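Long-range contacts in possible membrane-associated serine protease (Mycobacterium tuberculosis, PDB 3K6Y), which is the protease domain of a membrane-anchored serine endopeptidase that probably helps the bacterium withstand oxidative and acid stress: residues A125-V133 with A144-A152; R169-V178 with E207-E216. All coordinates share one frame; numbering follows the deposited sequence.

Interaction 1 (A125-V133 with A144-A152); sequences AKTGADVVV and ATPARIREA
The guanidinium of Arg148 meets Gly128 and Asp130 across a beta hairpin of the second trypsin-like barrel, formed by strands 130-135 and 143-157. At its edge, almost in plane, NH1 donates to Gly128 O at 2.9 Å, while a water accepts from the same nitrogen; another water lies over one face. Asp130 OD1 approaches obliquely, 3.1 Å from Arg148 NH1 in a salt bridge, with the carboxylate and guanidinium planes 59° apart. The two side chains run side by side from a non-hydrogen-bonded pair, and the bend of Arg148 at chi3 (-52°) turns NH1 toward Gly128 O in the turn and Asp130 OD1 at the strand's start. Arg148 NE and NH2 are taken by the carbonyls of Ala25 and Ser26, so this arginine also ties the N-terminal segment to the barrel.

The face bearing Val131, Val133 and Ala147 is largely apolar. Small Ala147 lets Val131 CG2 approach its CB to 3.7 Å, and beta-branched Val133 suits the extended backbone beside Thr145. Ile149 sends CG1 against Ala125 CB (3.8 Å) and Val131 CG1, its side chain crossing that of Val131 at about a right angle; Leu187 and Ile174 also pack on it.

Antiparallel backbone bonds continue through Val131 and Val133. Before the strand, a type II turn from Lys126 to Ala129 has Gly128 at a positive phi that glycine readily adopts. Gly128 N donates to Ile149 O, and Thr127 OG1, beside its own backbone N, donates to Arg150 O at 2.7 Å, tilted 30° from the carbonyl plane.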
ATOM      1  N   ALA A 125     -19.312  21.737 -13.150  1.00 27.33           N
ATOM      2  CA  ALA A 125     -18.964  22.602 -14.268  1.00 26.63           C
ATOM      3  C   ALA A 125     -19.668  22.126 -15.531  1.00 26.68           C
ATOM      4  O   ALA A 125     -20.029  20.954 -15.641  1.00 27.18           O
ATOM      5  CB  ALA A 125     -17.462  22.610 -14.482  1.00 26.68           C
ATOM      6  N   LYS A 126     -19.838  23.043 -16.477  1.00 26.26           N
ATOM      7  CA  LYS A 126     -20.557  22.760 -17.714  1.00 25.92           C
ATOM      8  C   LYS A 126     -19.613  22.707 -18.905  1.00 24.63           C
ATOM      9  O   LYS A 126     -18.587  23.390 -18.933  1.00 23.54           O
ATOM     10  CB  LYS A 126     -21.648  23.808 -17.954  1.00 26.60           C
ATOM     11  CG  LYS A 126     -22.849  23.669 -17.030  1.00 28.51           C
ATOM     12  CD  LYS A 126     -23.964  24.624 -17.424  1.00 32.80           C
ATOM     13  CE  LYS A 126     -25.173  24.457 -16.514  1.00 29.57           C
ATOM     14  NZ  LYS A 126     -26.294  25.358 -16.910  1.00 40.56           N
ATOM     15  N   THR A 127     -19.984  21.911 -19.905  1.00 24.01           N
ATOM     16  CA  THR A 127     -19.218  21.821 -21.143  1.00 23.57           C
ATOM     17  C   THR A 127     -18.890  23.210 -21.675  1.00 22.76           C
ATOM     18  O   THR A 127     -19.772  24.079 -21.731  1.00 22.99           O
ATOM     19  CB  THR A 127     -19.992  21.025 -22.222  1.00 23.94           C
ATOM     20  OG1 THR A 127     -20.170  19.666 -21.796  1.00 25.89           O
ATOM     21  CG2 THR A 127     -19.250  21.041 -23.539  1.00 23.80           C
ATOM     22  N   GLY A 128     -17.638  23.414 -22.068  1.00 22.20           N
ATOM     23  CA  GLY A 128     -17.171  24.677 -22.620  1.00 21.12           C
ATOM     24  C   GLY A 128     -16.696  25.743 -21.646  1.00 20.75           C
ATOM     25  O   GLY A 128     -16.166  26.764 -22.075  1.00 21.13           O
ATOM     26  N   ALA A 129     -16.858  25.497 -20.344  1.00 20.13           N
ATOM     27  CA  ALA A 129     -16.458  26.467 -19.314  1.00 20.06           C
ATOM     28  C   ALA A 129     -14.953  26.726 -19.312  1.00 19.52           C
ATOM     29  O   ALA A 129     -14.160  25.791 -19.468  1.00 18.94           O
ATOM     30  CB  ALA A 129     -16.921  26.013 -17.940  1.00 20.80           C
ATOM     31  N   ASP A 130     -14.572  27.999 -19.150  1.00 19.86           N
ATOM     32  CA  ASP A 130     -13.181  28.399 -18.924  1.00 19.35           C
ATOM     33  C   ASP A 130     -12.767  27.954 -17.521  1.00 18.23           C
ATOM     34  O   ASP A 130     -13.412  28.296 -16.524  1.00 18.89           O
ATOM     35  CB  ASP A 130     -12.995  29.924 -18.957  1.00 20.11           C
ATOM     36  CG  ASP A 130     -13.152  30.536 -20.340  1.00 22.27           C
ATOM     37  OD1 ASP A 130     -12.784  29.938 -21.369  1.00 23.18           O
ATOM     38  OD2 ASP A 130     -13.630  31.695 -20.388  1.00 26.50           O
ATOM     39  N   VAL A 131     -11.685  27.194 -17.454  1.00 16.48           N
ATOM     40  CA  VAL A 131     -11.144  26.686 -16.189  1.00 16.16           C
ATOM     41  C   VAL A 131      -9.616  26.718 -16.273  1.00 15.18           C
ATOM     42  O   VAL A 131      -9.048  26.925 -17.352  1.00 15.76           O
ATOM     43  CB  VAL A 131     -11.693  25.265 -15.887  1.00 15.98           C
ATOM     44  CG1 VAL A 131     -13.202  25.320 -15.531  1.00 16.90           C
ATOM     45  CG2 VAL A 131     -11.450  24.315 -17.078  1.00 16.55           C
ATOM     46  N   VAL A 132      -8.946  26.539 -15.134  1.00 14.19           N
ATOM     47  CA  VAL A 132      -7.499  26.642 -15.105  1.00 14.12           C
ATOM     48  C   VAL A 132      -6.912  25.498 -14.292  1.00 13.17           C
ATOM     49  O   VAL A 132      -7.354  25.213 -13.184  1.00 13.49           O
ATOM     50  CB  VAL A 132      -6.993  27.993 -14.540  1.00 14.59           C
ATOM     51  CG1 VAL A 132      -5.576  28.231 -14.965  1.00 15.90           C
ATOM     52  CG2 VAL A 132      -7.894  29.170 -14.974  1.00 17.53           C
ATOM     53  N   VAL A 133      -5.909  24.842 -14.862  1.00 12.75           N
ATOM     54  CA  VAL A 133      -5.122  23.833 -14.161  1.00 13.32           C
ATOM     55  C   VAL A 133      -3.960  24.543 -13.472  1.00 13.34           C
ATOM     56  O   VAL A 133      -3.222  25.282 -14.118  1.00 14.07           O
ATOM     57  CB  VAL A 133      -4.584  22.768 -15.169  1.00 13.70           C
ATOM     58  CG1 VAL A 133      -3.471  21.885 -14.557  1.00 15.16           C
ATOM     59  CG2 VAL A 133      -5.725  21.935 -15.700  1.00 15.29           C
ATOM     60  N   ALA A 144       0.143  28.184 -14.429  1.00 14.63           N
ATOM     61  CA  ALA A 144      -1.274  28.107 -14.729  1.00 14.47           C
ATOM     62  C   ALA A 144      -1.432  27.646 -16.165  1.00 14.78           C
ATOM     63  O   ALA A 144      -0.867  28.255 -17.083  1.00 16.81           O
ATOM     64  CB  ALA A 144      -1.936  29.470 -14.543  1.00 15.12           C
ATOM     65  N   THR A 145      -2.225  26.602 -16.362  1.00 14.23           N
ATOM     66  CA  THR A 145      -2.451  26.018 -17.681  1.00 15.36           C
ATOM     67  C   THR A 145      -3.893  26.263 -18.075  1.00 15.14           C
ATOM     68  O   THR A 145      -4.804  25.723 -17.461  1.00 14.80           O
ATOM     69  CB  THR A 145      -2.109  24.511 -17.663  1.00 15.83           C
ATOM     70  OG1 THR A 145      -0.723  24.366 -17.337  1.00 17.82           O
ATOM     71  CG2 THR A 145      -2.391  23.854 -19.010  1.00 18.00           C
ATOM     72  N   PRO A 146      -4.120  27.083 -19.112  1.00 15.91           N
ATOM     73  CA  PRO A 146      -5.495  27.310 -19.540  1.00 16.40           C
ATOM     74  C   PRO A 146      -6.203  26.016 -19.941  1.00 15.57           C
ATOM     75  O   PRO A 146      -5.583  25.107 -20.538  1.00 16.22           O
ATOM     76  CB  PRO A 146      -5.340  28.240 -20.744  1.00 16.59           C
ATOM     77  CG  PRO A 146      -4.020  28.915 -20.534  1.00 18.29           C
ATOM     78  CD  PRO A 146      -3.145  27.876 -19.876  1.00 17.68           C
ATOM     79  N   ALA A 147      -7.486  25.919 -19.637  1.00 15.55           N
ATOM     80  CA  ALA A 147      -8.231  24.703 -19.898  1.00 15.55           C
ATOM     81  C   ALA A 147      -9.678  25.020 -20.214  1.00 16.05           C
ATOM     82  O   ALA A 147     -10.138  26.136 -19.996  1.00 16.10           O
ATOM     83  CB  ALA A 147      -8.126  23.722 -18.704  1.00 15.58           C
ATOM     84  N   ARG A 148     -10.381  24.035 -20.755  1.00 16.72           N
ATOM     85  CA  ARG A 148     -11.789  24.149 -21.058  1.00 17.16           C
ATOM     86  C   ARG A 148     -12.465  22.833 -20.730  1.00 17.30           C
ATOM     87  O   ARG A 148     -11.963  21.769 -21.100  1.00 17.32           O
ATOM     88  CB  ARG A 148     -12.019  24.562 -22.523  1.00 17.37           C
ATOM     89  CG  ARG A 148     -13.466  24.897 -22.813  1.00 18.19           C
ATOM     90  CD  ARG A 148     -13.748  25.413 -24.255  1.00 18.80           C
ATOM     91  NE  ARG A 148     -12.881  26.530 -24.628  1.00 19.76           N
ATOM     92  CZ  ARG A 148     -13.072  27.801 -24.267  1.00 20.76           C
ATOM     93  NH1 ARG A 148     -14.104  28.146 -23.502  1.00 22.11           N
ATOM     94  NH2 ARG A 148     -12.210  28.719 -24.664  1.00 21.58           N
ATOM     95  N   ILE A 149     -13.605  22.887 -20.060  1.00 17.29           N
ATOM     96  CA  ILE A 149     -14.343  21.675 -19.727  1.00 17.72           C
ATOM     97  C   ILE A 149     -14.872  21.024 -20.999  1.00 17.54           C
ATOM     98  O   ILE A 149     -15.483  21.702 -21.843  1.00 18.56           O
ATOM     99  CB  ILE A 149     -15.548  21.952 -18.791  1.00 17.39           C
ATOM    100  CG1 ILE A 149     -15.096  22.539 -17.442  1.00 18.00           C
ATOM    101  CG2 ILE A 149     -16.395  20.700 -18.575  1.00 18.40           C
ATOM    102  CD1 ILE A 149     -14.320  21.545 -16.538  1.00 18.34           C
ATOM    103  N   ARG A 150     -14.665  19.710 -21.140  1.00 17.34           N
ATOM    104  CA  ARG A 150     -15.355  18.948 -22.190  1.00 18.84           C
ATOM    105  C   ARG A 150     -16.644  18.351 -21.654  1.00 20.13           C
ATOM    106  O   ARG A 150     -17.711  18.620 -22.194  1.00 21.99           O
ATOM    107  CB  ARG A 150     -14.466  17.842 -22.767  1.00 18.01           C
ATOM    108  CG  ARG A 150     -13.198  18.304 -23.428  1.00 17.50           C
ATOM    109  CD  ARG A 150     -12.495  17.092 -24.003  1.00 18.03           C
ATOM    110  NE  ARG A 150     -11.182  17.382 -24.543  1.00 18.50           N
ATOM    111  CZ  ARG A 150     -10.948  17.871 -25.764  1.00 19.29           C
ATOM    112  NH1 ARG A 150     -11.961  18.186 -26.563  1.00 20.11           N
ATOM    113  NH2 ARG A 150      -9.713  18.066 -26.181  1.00 18.37           N
ATOM    114  N   GLU A 151     -16.567  17.530 -20.609  1.00 20.82           N
ATOM    115  CA  GLU A 151     -17.710  16.750 -20.169  1.00 22.72           C
ATOM    116  C   GLU A 151     -17.451  16.164 -18.788  1.00 22.05           C
ATOM    117  O   GLU A 151     -16.310  15.832 -18.476  1.00 22.43           O
ATOM    118  CB  GLU A 151     -17.913  15.601 -21.170  1.00 23.58           C
ATOM    119  CG  GLU A 151     -19.192  14.810 -21.059  1.00 26.10           C
ATOM    120  CD  GLU A 151     -19.262  13.670 -22.080  1.00 25.95           C
ATOM    121  OE1 GLU A 151     -18.220  13.316 -22.692  1.00 27.83           O
ATOM    122  OE2 GLU A 151     -20.365  13.117 -22.259  1.00 31.16           O
ATOM    123  N   ALA A 152     -18.499  16.026 -17.981  1.00 22.08           N
ATOM    124  CA  ALA A 152     -18.451  15.173 -16.783  1.00 22.28           C
ATOM    125  C   ALA A 152     -18.839  13.757 -17.220  1.00 22.61           C
ATOM    126  O   ALA A 152     -19.879  13.572 -17.854  1.00 22.70           O
ATOM    127  CB  ALA A 152     -19.406  15.687 -15.717  1.00 23.22           C
TER
HETATM  128  O   HOH W   1     -10.791  28.189 -21.870  1.00 21.04           O
HETATM  129  O   HOH W   2     -14.517  30.936 -23.237  1.00 50.59           O

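Interaction 2 (R169-V178 with E207-E216); sequences RDVYTIRADV and ETGFVLTAGE
Glu216 reaches back from the first turn of helix 214-218 to Asp170 on strand 167-175, where its OE2 accepts from Asp170 N at 2.9 Å. The donor comes from above the carboxylate plane, and the glutamate gets there because its chain is bent at chi2 (61°). Asp170 O is satisfied in turn by Thr213 N. Thr213, the N-cap residue, also accepts from Glu216 N through OG1 at 3.0 Å, so the helix start is capped while it is tied to the strand. The carboxylates of Asp170 and Glu216 come close, but a bridging water donates to OD2 of the first and OE2 of the second, and Asp170 OD1 has a salt bridge to Arg154; these partners probably ease the repulsion.

Along the strands, Tyr172 and Val211 exchange two backbone bonds, as do Ile174 and Gly209. Gly209, with no side chain, lets Val178 CG2 come to 3.9 Å from its CA and Ile174 CG1 pack against the same atom. At the far end Arg175 grips Glu207 side-on, NE to OE2 at 2.9 Å and NH2 to OE1 at 3.1 Å, with the two planes 66° apart; the extended chain carries the group that far, and NH1 goes to Val24 O. Glu207 O accepts from Ala176 N and from Arg150 NH2.

Apolar contacts lie between these polar ends. Thr213 CG2 makes a CH-pi contact over one face of the Tyr172 ring, 4.0 Å from its centroid, while Tyr172 OH bonds to Ala125 N. Ile174 CD1 meets Val211 CG2 at 3.9 Å.

Arg169 NH1 donates to Val103 O, and its side chain packs on the predicted catalytic Asp104. Beside that site, this antiparallel pairing belongs to the second six-stranded barrel of the chymotrypsin-like double-barrel fold.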
ATOM      1  N   ARG A 169     -15.197   6.112 -11.402  1.00 15.99           N
ATOM      2  CA  ARG A 169     -15.078   7.425 -10.751  1.00 15.52           C
ATOM      3  C   ARG A 169     -15.715   8.498 -11.608  1.00 15.10           C
ATOM      4  O   ARG A 169     -15.706   8.417 -12.846  1.00 16.22           O
ATOM      5  CB  ARG A 169     -13.607   7.772 -10.586  1.00 15.38           C
ATOM      6  CG  ARG A 169     -12.878   6.793  -9.709  1.00 14.56           C
ATOM      7  CD  ARG A 169     -11.418   7.112  -9.581  1.00 15.03           C
ATOM      8  NE  ARG A 169     -10.692   6.846 -10.815  1.00 15.50           N
ATOM      9  CZ  ARG A 169      -9.398   7.090 -10.985  1.00 13.87           C
ATOM     10  NH1 ARG A 169      -8.697   7.656 -10.009  1.00 15.48           N
ATOM     11  NH2 ARG A 169      -8.804   6.799 -12.135  1.00 16.81           N
ATOM     12  N   ASP A 170     -16.256   9.518 -10.955  1.00 15.32           N
ATOM     13  CA  ASP A 170     -16.714  10.715 -11.669  1.00 15.77           C
ATOM     14  C   ASP A 170     -15.517  11.611 -11.976  1.00 15.03           C
ATOM     15  O   ASP A 170     -14.773  12.007 -11.073  1.00 14.72           O
ATOM     16  CB  ASP A 170     -17.726  11.506 -10.829  1.00 17.01           C
ATOM     17  CG  ASP A 170     -19.044  10.777 -10.635  1.00 21.54           C
ATOM     18  OD1 ASP A 170     -19.446   9.992 -11.509  1.00 25.31           O
ATOM     19  OD2 ASP A 170     -19.697  11.020  -9.604  1.00 27.30           O
ATOM     20  N   VAL A 171     -15.355  11.938 -13.251  1.00 14.99           N
ATOM     21  CA  VAL A 171     -14.264  12.746 -13.745  1.00 15.57           C
ATOM     22  C   VAL A 171     -14.767  13.822 -14.679  1.00 15.92           C
ATOM     23  O   VAL A 171     -15.853  13.673 -15.267  1.00 17.64           O
ATOM     24  CB  VAL A 171     -13.153  11.892 -14.417  1.00 16.18           C
ATOM     25  CG1 VAL A 171     -12.691  10.785 -13.465  1.00 16.68           C
ATOM     26  CG2 VAL A 171     -13.602  11.344 -15.745  1.00 19.36           C
ATOM     27  N   TYR A 172     -13.996  14.892 -14.818  1.00 15.67           N
ATOM     28  CA  TYR A 172     -14.125  15.741 -15.987  1.00 15.61           C
ATOM     29  C   TYR A 172     -13.057  15.369 -16.986  1.00 15.87           C
ATOM     30  O   TYR A 172     -11.894  15.132 -16.623  1.00 16.13           O
ATOM     31  CB  TYR A 172     -13.919  17.216 -15.654  1.00 16.48           C
ATOM     32  CG  TYR A 172     -14.930  17.828 -14.729  1.00 16.35           C
ATOM     33  CD1 TYR A 172     -16.240  18.085 -15.155  1.00 18.24           C
ATOM     34  CD2 TYR A 172     -14.568  18.216 -13.442  1.00 16.96           C
ATOM     35  CE1 TYR A 172     -17.164  18.680 -14.309  1.00 18.45           C
ATOM     36  CE2 TYR A 172     -15.495  18.804 -12.582  1.00 16.51           C
ATOM     37  CZ  TYR A 172     -16.783  19.040 -13.025  1.00 18.71           C
ATOM     38  OH  TYR A 172     -17.701  19.626 -12.198  1.00 19.92           O
ATOM     39  N   THR A 173     -13.447  15.350 -18.259  1.00 16.60           N
ATOM     40  CA  THR A 173     -12.463  15.500 -19.313  1.00 16.74           C
ATOM     41  C   THR A 173     -12.338  16.972 -19.645  1.00 16.15           C
ATOM     42  O   THR A 173     -13.345  17.687 -19.662  1.00 16.71           O
ATOM     43  CB  THR A 173     -12.837  14.703 -20.558  1.00 17.86           C
ATOM     44  OG1 THR A 173     -14.164  15.059 -20.954  1.00 18.18           O
ATOM     45  CG2 THR A 173     -12.786  13.212 -20.247  1.00 18.93           C
ATOM     46  N   ILE A 174     -11.114  17.427 -19.891  1.00 15.37           N
ATOM     47  CA  ILE A 174     -10.854  18.827 -20.187  1.00 15.53           C
ATOM     48  C   ILE A 174     -10.006  18.889 -21.449  1.00 15.57           C
ATOM     49  O   ILE A 174      -9.298  17.925 -21.792  1.00 16.13           O
ATOM     50  CB  ILE A 174     -10.162  19.569 -19.001  1.00 15.58           C
ATOM     51  CG1 ILE A 174      -8.772  18.983 -18.715  1.00 15.99           C
ATOM     52  CG2 ILE A 174     -11.068  19.564 -17.776  1.00 17.12           C
ATOM     53  CD1 ILE A 174      -8.020  19.742 -17.639  1.00 14.36           C
ATOM     54  N   ARG A 175     -10.116  20.013 -22.150  1.00 15.90           N
ATOM     55  CA  ARG A 175      -9.174  20.322 -23.189  1.00 15.94           C
ATOM     56  C   ARG A 175      -8.066  21.151 -22.548  1.00 16.59           C
ATOM     57  O   ARG A 175      -8.325  22.255 -22.049  1.00 17.14           O
ATOM     58  CB  ARG A 175      -9.847  21.087 -24.336  1.00 16.76           C
ATOM     59  CG  ARG A 175      -8.869  21.351 -25.441  1.00 17.12           C
ATOM     60  CD  ARG A 175      -9.508  21.882 -26.692  1.00 20.09           C
ATOM     61  NE  ARG A 175      -8.454  22.115 -27.669  1.00 20.66           N
ATOM     62  CZ  ARG A 175      -8.655  22.428 -28.946  1.00 22.13           C
ATOM     63  NH1 ARG A 175      -9.883  22.577 -29.415  1.00 22.41           N
ATOM     64  NH2 ARG A 175      -7.605  22.594 -29.730  1.00 23.27           N
ATOM     65  N   ALA A 176      -6.853  20.603 -22.519  1.00 16.98           N
ATOM     66  CA  ALA A 176      -5.694  21.255 -21.906  1.00 17.69           C
ATOM     67  C   ALA A 176      -4.443  20.457 -22.209  1.00 18.62           C
ATOM     68  O   ALA A 176      -4.523  19.278 -22.532  1.00 19.86           O
ATOM     69  CB  ALA A 176      -5.861  21.313 -20.381  1.00 17.55           C
ATOM     70  N   ASP A 177      -3.288  21.095 -22.057  1.00 19.81           N
ATOM     71  CA  ASP A 177      -2.008  20.405 -22.110  1.00 21.18           C
ATOM     72  C   ASP A 177      -1.524  20.163 -20.686  1.00 20.31           C
ATOM     73  O   ASP A 177      -0.780  20.981 -20.138  1.00 20.77           O
ATOM     74  CB  ASP A 177      -0.980  21.232 -22.887  1.00 22.16           C
ATOM     75  CG  ASP A 177       0.368  20.529 -23.008  1.00 25.29           C
ATOM     76  N   VAL A 178      -1.959  19.046 -20.104  1.00 19.55           N
ATOM     77  CA  VAL A 178      -1.560  18.690 -18.734  1.00 19.61           C
ATOM     78  C   VAL A 178      -0.140  18.128 -18.784  1.00 19.55           C
ATOM     79  O   VAL A 178       0.203  17.333 -19.679  1.00 21.28           O
ATOM     80  CB  VAL A 178      -2.547  17.675 -18.108  1.00 19.09           C
ATOM     81  CG1 VAL A 178      -2.092  17.251 -16.689  1.00 19.90           C
ATOM     82  CG2 VAL A 178      -3.953  18.260 -18.056  1.00 20.22           C
ATOM     83  N   GLU A 207      -4.581  16.582 -26.509  1.00 27.70           N
ATOM     84  CA  GLU A 207      -4.995  17.749 -25.698  1.00 25.27           C
ATOM     85  C   GLU A 207      -6.148  17.469 -24.755  1.00 22.43           C
ATOM     86  O   GLU A 207      -7.040  18.245 -24.634  1.00 20.68           O
ATOM     87  CB  GLU A 207      -5.372  18.924 -26.621  1.00 26.15           C
ATOM     88  CG  GLU A 207      -4.831  20.289 -26.207  1.00 28.07           C
ATOM     89  CD  GLU A 207      -5.284  21.437 -27.154  1.00 29.32           C
ATOM     90  OE1 GLU A 207      -5.180  21.228 -28.359  1.00 31.50           O
ATOM     91  OE2 GLU A 207      -5.734  22.472 -26.665  1.00 29.51           O
ATOM     92  N   THR A 208      -6.089  16.358 -24.047  1.00 19.58           N
ATOM     93  CA  THR A 208      -7.160  15.982 -23.135  1.00 18.70           C
ATOM     94  C   THR A 208      -6.579  15.625 -21.789  1.00 17.45           C
ATOM     95  O   THR A 208      -5.626  14.847 -21.681  1.00 17.95           O
ATOM     96  CB  THR A 208      -8.022  14.835 -23.684  1.00 18.89           C
ATOM     97  OG1 THR A 208      -8.755  15.336 -24.805  1.00 20.93           O
ATOM     98  CG2 THR A 208      -9.041  14.348 -22.673  1.00 19.68           C
ATOM     99  N   GLY A 209      -7.152  16.242 -20.768  1.00 15.90           N
ATOM    100  CA  GLY A 209      -6.786  15.934 -19.388  1.00 15.49           C
ATOM    101  C   GLY A 209      -7.948  15.323 -18.641  1.00 14.96           C
ATOM    102  O   GLY A 209      -9.113  15.441 -19.058  1.00 15.01           O
ATOM    103  N   PHE A 210      -7.620  14.706 -17.504  1.00 13.69           N
ATOM    104  CA  PHE A 210      -8.598  14.037 -16.664  1.00 14.05           C
ATOM    105  C   PHE A 210      -8.505  14.593 -15.257  1.00 13.23           C
ATOM    106  O   PHE A 210      -7.394  14.776 -14.720  1.00 13.36           O
ATOM    107  CB  PHE A 210      -8.329  12.540 -16.593  1.00 14.86           C
ATOM    108  CG  PHE A 210      -8.553  11.829 -17.893  1.00 17.45           C
ATOM    109  CD1 PHE A 210      -9.824  11.399 -18.241  1.00 18.87           C
ATOM    110  CD2 PHE A 210      -7.509  11.646 -18.783  1.00 20.78           C
ATOM    111  CE1 PHE A 210     -10.052  10.742 -19.454  1.00 21.58           C
ATOM    112  CE2 PHE A 210      -7.722  10.991 -20.011  1.00 22.04           C
ATOM    113  CZ  PHE A 210      -9.000  10.556 -20.340  1.00 22.71           C
ATOM    114  N   VAL A 211      -9.673  14.876 -14.682  1.00 12.82           N
ATOM    115  CA  VAL A 211      -9.802  15.558 -13.396  1.00 12.56           C
ATOM    116  C   VAL A 211     -10.826  14.833 -12.537  1.00 12.50           C
ATOM    117  O   VAL A 211     -11.964  14.623 -12.982  1.00 13.55           O
ATOM    118  CB  VAL A 211     -10.261  17.017 -13.623  1.00 12.93           C
ATOM    119  CG1 VAL A 211     -10.392  17.759 -12.301  1.00 13.54           C
ATOM    120  CG2 VAL A 211      -9.306  17.742 -14.560  1.00 14.16           C
ATOM    121  N   LEU A 212     -10.459  14.436 -11.310  1.00 11.86           N
ATOM    122  CA  LEU A 212     -11.461  13.862 -10.410  1.00 12.37           C
ATOM    123  C   LEU A 212     -12.408  14.953  -9.991  1.00 12.01           C
ATOM    124  O   LEU A 212     -11.962  16.027  -9.596  1.00 12.86           O
ATOM    125  CB  LEU A 212     -10.805  13.302  -9.148  1.00 12.19           C
ATOM    126  CG  LEU A 212      -9.752  12.218  -9.321  1.00 12.92           C
ATOM    127  CD1 LEU A 212      -9.020  11.957  -8.015  1.00 13.75           C
ATOM    128  CD2 LEU A 212     -10.395  10.928  -9.859  1.00 14.08           C
ATOM    129  N   THR A 213     -13.714  14.716 -10.040  1.00 12.53           N
ATOM    130  CA  THR A 213     -14.619  15.801  -9.664  1.00 13.16           C
ATOM    131  C   THR A 213     -14.568  16.111  -8.161  1.00 13.41           C
ATOM    132  O   THR A 213     -14.190  15.266  -7.346  1.00 13.25           O
ATOM    133  CB  THR A 213     -16.088  15.531 -10.068  1.00 13.66           C
ATOM    134  OG1 THR A 213     -16.611  14.498  -9.240  1.00 14.75           O
ATOM    135  CG2 THR A 213     -16.227  15.184 -11.554  1.00 14.62           C
ATOM    136  N   ALA A 214     -15.037  17.304  -7.796  1.00 13.77           N
ATOM    137  CA  ALA A 214     -15.184  17.626  -6.386  1.00 14.23           C
ATOM    138  C   ALA A 214     -16.043  16.582  -5.658  1.00 14.52           C
ATOM    139  O   ALA A 214     -15.715  16.146  -4.559  1.00 14.63           O
ATOM    140  CB  ALA A 214     -15.770  19.038  -6.212  1.00 14.66           C
ATOM    141  N   GLY A 215     -17.148  16.180  -6.293  1.00 14.98           N
ATOM    142  CA  GLY A 215     -18.019  15.150  -5.727  1.00 15.31           C
ATOM    143  C   GLY A 215     -17.309  13.819  -5.531  1.00 14.56           C
ATOM    144  O   GLY A 215     -17.541  13.129  -4.535  1.00 16.29           O
ATOM    145  N   GLU A 216     -16.435  13.457  -6.475  1.00 14.60           N
ATOM    146  CA  GLU A 216     -15.719  12.199  -6.396  1.00 14.24           C
ATOM    147  C   GLU A 216     -14.757  12.163  -5.194  1.00 13.39           C
ATOM    148  O   GLU A 216     -14.560  11.109  -4.583  1.00 14.58           O
ATOM    149  CB  GLU A 216     -14.936  11.976  -7.699  1.00 14.43           C
ATOM    150  CG  GLU A 216     -14.071  10.724  -7.739  1.00 14.87           C
ATOM    151  CD  GLU A 216     -14.863   9.444  -7.578  1.00 16.31           C
ATOM    152  OE1 GLU A 216     -14.336   8.505  -6.948  1.00 19.75           O
ATOM    153  OE2 GLU A 216     -15.994   9.349  -8.119  1.00 17.10           O
TER
HETATM  154  O   HOH W   3     -19.305  14.337  -9.391  1.00 23.60           O
HETATM  155  O   HOH W   4     -18.680  10.720  -7.223  1.00 35.39           O
HETATM  156  O   HOH W   5      -3.305  16.914 -21.733  1.00 24.83           O

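Interactions 1 and 2 build successive parts of one barrel: strands 143-157 and 167-175 are neighbours in its sheet, with centres of the contacts about 9 Å apart. Their backbones are joined by a probable bond between Arg148 O and Arg175 N, and Arg150 and Glu151 form a classic beta bulge opposite Thr173. Interaction 1 closes a local hairpin further from the chain centre, with an exposed turn at one end and an ion pair contacted by two waters; interaction 2 pairs strands distant in sequence, lies deeper, and keeps its charged groups at its two ends. Leu187 touches both, receiving Ile149 and Val131 from one and Ile174 and Val211 from the other.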